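The same site in two structures of rhizavidin from Rhizobium etli, which binds biotin with high affinity as a dimeric member of the avidin family: PDB 3EW1 (chain A, 1.50 Å), residues S23-I28 and G39-R44, and PDB 3EW2 (chain B, 2.30 Å), residues S23-I28 and G39-R44. Structure 2 is superposed on structure 1 by the backbone atoms of these residues (RMSD 0.17 Å); each is numbered along its deposited sequence.

Structure 1 (3EW1); sequences SGSTMI and GQYVNR.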
# COMPACT_ATOMS: atom_id res chain seq x y z
N SER A 23 12.87 12.03 -9.04
CA SER A 23 13.04 11.45 -10.37
C SER A 23 12.08 12.07 -11.35
O SER A 23 12.09 11.75 -12.57
CB SER A 23 12.77 9.94 -10.33
OG SER A 23 13.62 9.28 -9.42
N GLY A 24 11.22 12.94 -10.84
CA GLY A 24 10.26 13.63 -11.68
C GLY A 24 8.92 12.92 -11.75
O GLY A 24 7.99 13.38 -12.41
N SER A 25 8.81 11.81 -11.02
CA SER A 25 7.54 11.12 -10.97
C SER A 25 6.56 11.94 -10.15
O SER A 25 6.98 12.68 -9.24
CB SER A 25 7.71 9.72 -10.39
OG SER A 25 8.53 8.95 -11.26
N THR A 26 5.28 11.88 -10.51
CA THR A 26 4.25 12.61 -9.79
C THR A 26 3.13 11.69 -9.29
O THR A 26 2.88 10.59 -9.85
CB THR A 26 3.64 13.73 -10.66
OG1 THR A 26 3.19 13.17 -11.90
CG2 THR A 26 4.67 14.84 -10.92
N MET A 27 2.50 12.10 -8.20
CA MET A 27 1.30 11.44 -7.78
C MET A 27 0.27 12.44 -7.32
O MET A 27 0.63 13.53 -6.83
CB MET A 27 1.59 10.38 -6.72
CG MET A 27 2.06 10.93 -5.39
SD MET A 27 2.36 9.57 -4.22
CE MET A 27 2.92 10.48 -2.79
N ILE A 28 -0.98 12.11 -7.51
CA ILE A 28 -2.07 12.91 -7.08
C ILE A 28 -2.82 12.07 -6.11
O ILE A 28 -3.28 11.00 -6.51
CB ILE A 28 -2.98 13.30 -8.26
CG1 ILE A 28 -2.17 14.17 -9.22
CG2 ILE A 28 -4.24 14.02 -7.71
CD1 ILE A 28 -2.87 14.65 -10.53
N GLY A 39 -5.43 7.48 -5.38
CA GLY A 39 -4.80 8.43 -6.26
C GLY A 39 -4.29 7.83 -7.51
O GLY A 39 -4.68 6.72 -7.86
N GLN A 40 -3.40 8.54 -8.17
CA GLN A 40 -2.88 8.16 -9.47
C GLN A 40 -1.43 8.50 -9.50
O GLN A 40 -1.05 9.56 -9.04
CB GLN A 40 -3.63 8.87 -10.61
CG GLN A 40 -5.09 8.48 -10.74
CD GLN A 40 -5.30 7.07 -11.26
OE1 GLN A 40 -4.60 6.64 -12.15
NE2 GLN A 40 -6.34 6.39 -10.75
N TYR A 41 -0.60 7.62 -10.02
CA TYR A 41 0.82 7.84 -10.04
C TYR A 41 1.29 7.87 -11.50
O TYR A 41 0.86 7.04 -12.33
CB TYR A 41 1.50 6.70 -9.27
CG TYR A 41 2.98 6.87 -9.02
CD1 TYR A 41 3.92 6.62 -10.02
CD2 TYR A 41 3.44 7.26 -7.75
CE1 TYR A 41 5.31 6.79 -9.75
CE2 TYR A 41 4.78 7.39 -7.48
CZ TYR A 41 5.71 7.16 -8.48
OH TYR A 41 7.04 7.31 -8.20
N VAL A 42 2.17 8.81 -11.82
CA VAL A 42 2.75 8.91 -13.17
C VAL A 42 4.26 8.79 -13.03
O VAL A 42 4.93 9.64 -12.42
CB VAL A 42 2.38 10.21 -13.97
CG1 VAL A 42 2.97 10.12 -15.38
CG2 VAL A 42 0.87 10.37 -14.08
N ASN A 43 4.80 7.70 -13.55
CA ASN A 43 6.20 7.39 -13.50
C ASN A 43 6.94 8.13 -14.61
O ASN A 43 6.49 8.15 -15.76
CB ASN A 43 6.38 5.88 -13.63
CG ASN A 43 7.80 5.48 -13.78
OD1 ASN A 43 8.68 5.96 -13.03
ND2 ASN A 43 8.06 4.58 -14.72
N ARG A 44 8.05 8.76 -14.24
CA ARG A 44 8.95 9.42 -15.17
C ARG A 44 10.41 9.08 -14.89
O ARG A 44 11.31 9.79 -15.35
CB ARG A 44 8.73 10.94 -15.13
CG ARG A 44 7.37 11.35 -15.57
CD ARG A 44 7.26 12.84 -15.68
NE ARG A 44 5.89 13.20 -16.01
CZ ARG A 44 4.93 13.34 -15.11
NH1 ARG A 44 5.21 13.17 -13.83
NH2 ARG A 44 3.69 13.67 -15.48
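Ser25 meets Arg44 where the antiparallel hairpin of strands 26-31 and 36-42 of the avidin-type barrel borders the biotin site. Its OG accepts a hydrogen bond from the backbone N of Arg44 at 3.0 Å, almost straight (172°); serine suits the place because its short side chain sets the hydroxyl at that N-H. Beside it, Ser25 CB lies 3.3 Å from Tyr41 OH. Tyr41 and Asn43 are biotin-binding residues; Asn43 OD1 accepts the N-H of Ala45 and ND2 donates to Thr48 OG1, fixing the amide's rotation, and asparagine suits because it offers both acceptor and donor. On the face that carries Thr26 and Val42, the extended Arg44 chain brings NH1 to Gly24 O (3.1 Å) and to Thr26 OG1 (2.8 Å), the latter within the guanidinium plane. Thr26 OG1 stands between its backbone N and carbonyl carbon (chi1 54°), turned toward the arginine. At the phi of Gly24 (94°) a CB would jam against Ser23 O, which calls for glycine. Met27 CB packs on Tyr41 CD2 at 3.8 Å, and Asn21 OD1 holds the N-H groups of Ser23 and Ser25.

Structure 1 against structure 2
Biotin is modelled in structure 2 alone, and the bonds gained there are its own: O3 accepts from Ser25(B) OG and from Tyr41(B) OH, both at 2.6 Å, and N2 donates to Asn43(B) OD1 at 3.1 Å. One bond is found in structure 1 alone, from Arg44(A) NH1 to Thr26(A) OG1, 2.8 Å long; Arg44(B) NH1 and Thr26(B) OG1 are 5.2 Å apart, too far. The bonds from Arg44(A) NH1 to Gly24(A) O and from Arg44(A) N to Ser25(A) OG are kept in chain B, as are the backbone bonds joining Thr26(A) with Val42(A) and Ile28(A) with Gln40(A).

The side chains of Ser25(A), Tyr41(A) and Asn43(A) keep their place within the error, and the CA atoms coincide, which is consistent with polar groups already set for the ligand. Met27(A), Val42(A) and their counterparts keep their place too. The models differ in the rotamer of the threonine: chi1 is 54° in Thr26(A) and -173° in Thr26(B), and the two OG1 atoms lie 2.8 Å apart after superposition. Thr26(A) touches Val42(A) as Thr26(B) touches Val42(B), and in each model CG2 approaches the arginine, with Thr26(A) CG2 to Arg44(A) NH1 at 3.4 Å and Thr26(B) CG2 to Arg44(B) NH1 at 3.7 Å.

Structure 2 (3EW2); sequences SGSTMI and GQYVNR. With BTN (biotin), chain C.
Ser25 OG bridges Arg44 and biotin: it accepts a hydrogen bond from the backbone N of Arg44 at 2.8 Å (163°) and donates to biotin O3 at 2.6 Å, which suits a short hydroxyl. Ser25 CB lies 3.6 Å from Tyr41 OH, and that phenol donates to the same biotin O3, also at 2.6 Å, with the oxygen near the plane of the ring at its edge. Asn43 OD1 accepts from biotin N2 at 3.1 Å and from the N-H of Ala45, while ND2 donates to Thr48 OG1, fixing the amide's rotation; asparagine suits because it offers both acceptor and donor. On the face that carries Thr26 and Val42, the extended Arg44 chain carries NH1 to Gly24 O. Thr26 OG1 is anti to its backbone N (chi1 -173°) and makes a weak bond to Trp19 O, leaving CG2 3.5 Å from Arg44 NH2. At the phi of Gly24 (93°) a CB would jam against Ser23 O, which calls for glycine. Met27 CB packs on Tyr41 CD1 at 3.7 Å, and Asn21 OD1 holds the N-H groups of Ser23 and Ser25. Biotin is also hydrogen-bonded to Asn21, Ser81 and Asp119.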
# COMPACT_ATOMS: atom_id res chain seq x y z
N SER B 23 13.08 11.95 -9.17
CA SER B 23 13.20 11.31 -10.50
C SER B 23 12.16 11.88 -11.48
O SER B 23 12.05 11.38 -12.62
CB SER B 23 13.02 9.78 -10.43
OG SER B 23 13.95 9.14 -9.55
N GLY B 24 11.36 12.84 -11.01
CA GLY B 24 10.36 13.54 -11.85
C GLY B 24 8.93 12.95 -11.84
O GLY B 24 8.01 13.43 -12.55
N SER B 25 8.75 11.88 -11.05
CA SER B 25 7.43 11.23 -10.93
C SER B 25 6.49 12.05 -10.09
O SER B 25 6.91 12.71 -9.15
CB SER B 25 7.60 9.87 -10.32
OG SER B 25 8.30 9.08 -11.26
N THR B 26 5.22 12.05 -10.47
CA THR B 26 4.19 12.77 -9.71
C THR B 26 3.07 11.81 -9.29
O THR B 26 2.76 10.83 -9.98
CB THR B 26 3.60 14.00 -10.52
OG1 THR B 26 2.70 14.78 -9.68
CG2 THR B 26 2.80 13.53 -11.71
N MET B 27 2.48 12.10 -8.14
CA MET B 27 1.28 11.43 -7.75
C MET B 27 0.26 12.46 -7.30
O MET B 27 0.62 13.49 -6.68
CB MET B 27 1.54 10.36 -6.67
CG MET B 27 2.02 10.85 -5.27
SD MET B 27 2.45 9.46 -4.13
CE MET B 27 2.81 10.38 -2.65
N ILE B 28 -1.00 12.19 -7.64
CA ILE B 28 -2.11 12.89 -7.10
C ILE B 28 -2.87 11.95 -6.15
O ILE B 28 -3.28 10.85 -6.56
CB ILE B 28 -3.06 13.42 -8.21
CG1 ILE B 28 -2.25 14.17 -9.28
CG2 ILE B 28 -4.11 14.37 -7.58
CD1 ILE B 28 -3.14 14.76 -10.41
N GLY B 39 -5.25 7.37 -5.39
CA GLY B 39 -4.71 8.32 -6.30
C GLY B 39 -4.23 7.71 -7.58
O GLY B 39 -4.59 6.56 -7.91
N GLN B 40 -3.41 8.50 -8.26
CA GLN B 40 -2.87 8.23 -9.58
C GLN B 40 -1.39 8.55 -9.60
O GLN B 40 -0.97 9.55 -9.02
CB GLN B 40 -3.58 9.11 -10.61
CG GLN B 40 -5.07 8.84 -10.72
CD GLN B 40 -5.37 7.46 -11.30
OE1 GLN B 40 -4.61 6.93 -12.12
NE2 GLN B 40 -6.49 6.88 -10.88
N TYR B 41 -0.60 7.71 -10.23
CA TYR B 41 0.83 7.77 -10.09
C TYR B 41 1.36 7.84 -11.51
O TYR B 41 1.03 6.95 -12.31
CB TYR B 41 1.43 6.53 -9.35
CG TYR B 41 2.86 6.77 -8.89
CD1 TYR B 41 3.14 7.13 -7.57
CD2 TYR B 41 3.93 6.72 -9.80
CE1 TYR B 41 4.44 7.38 -7.17
CE2 TYR B 41 5.24 6.98 -9.40
CZ TYR B 41 5.49 7.31 -8.09
OH TYR B 41 6.80 7.58 -7.69
N VAL B 42 2.08 8.93 -11.84
CA VAL B 42 2.73 9.05 -13.13
C VAL B 42 4.21 8.90 -12.91
O VAL B 42 4.84 9.75 -12.29
CB VAL B 42 2.46 10.35 -13.90
CG1 VAL B 42 3.27 10.31 -15.25
CG2 VAL B 42 0.98 10.48 -14.19
N ASN B 43 4.74 7.78 -13.39
CA ASN B 43 6.14 7.47 -13.26
C ASN B 43 6.89 8.18 -14.40
O ASN B 43 6.45 8.13 -15.58
CB ASN B 43 6.34 5.94 -13.39
CG ASN B 43 7.78 5.58 -13.70
OD1 ASN B 43 8.69 6.09 -13.05
ND2 ASN B 43 8.00 4.68 -14.65
N ARG B 44 8.03 8.78 -14.06
CA ARG B 44 8.90 9.40 -15.04
C ARG B 44 10.36 9.07 -14.77
O ARG B 44 11.23 9.76 -15.32
CB ARG B 44 8.69 10.94 -15.07
CG ARG B 44 7.31 11.32 -15.51
CD ARG B 44 7.22 12.73 -15.87
NE ARG B 44 5.84 13.18 -15.87
CZ ARG B 44 5.24 13.82 -14.86
NH1 ARG B 44 5.89 14.12 -13.74
NH2 ARG B 44 3.98 14.20 -14.98
C11 BTN C . 8.55 -0.70 -13.90
O11 BTN C . 9.57 -0.17 -14.40
O12 BTN C . 8.49 -1.94 -13.80
C10 BTN C . 7.40 0.16 -13.43
C9 BTN C . 7.90 1.58 -13.16
C8 BTN C . 8.95 1.58 -12.06
C7 BTN C . 8.96 2.91 -11.32
C2 BTN C . 9.85 2.84 -10.08
S1 BTN C . 8.93 2.43 -8.75
C6 BTN C . 10.07 3.30 -7.64
C5 BTN C . 10.78 4.42 -8.38
N1 BTN C . 10.07 5.67 -8.17
C3 BTN C . 9.51 6.11 -9.29
O3 BTN C . 8.75 7.29 -9.40
N2 BTN C . 9.76 5.28 -10.29
C4 BTN C . 10.59 4.16 -9.87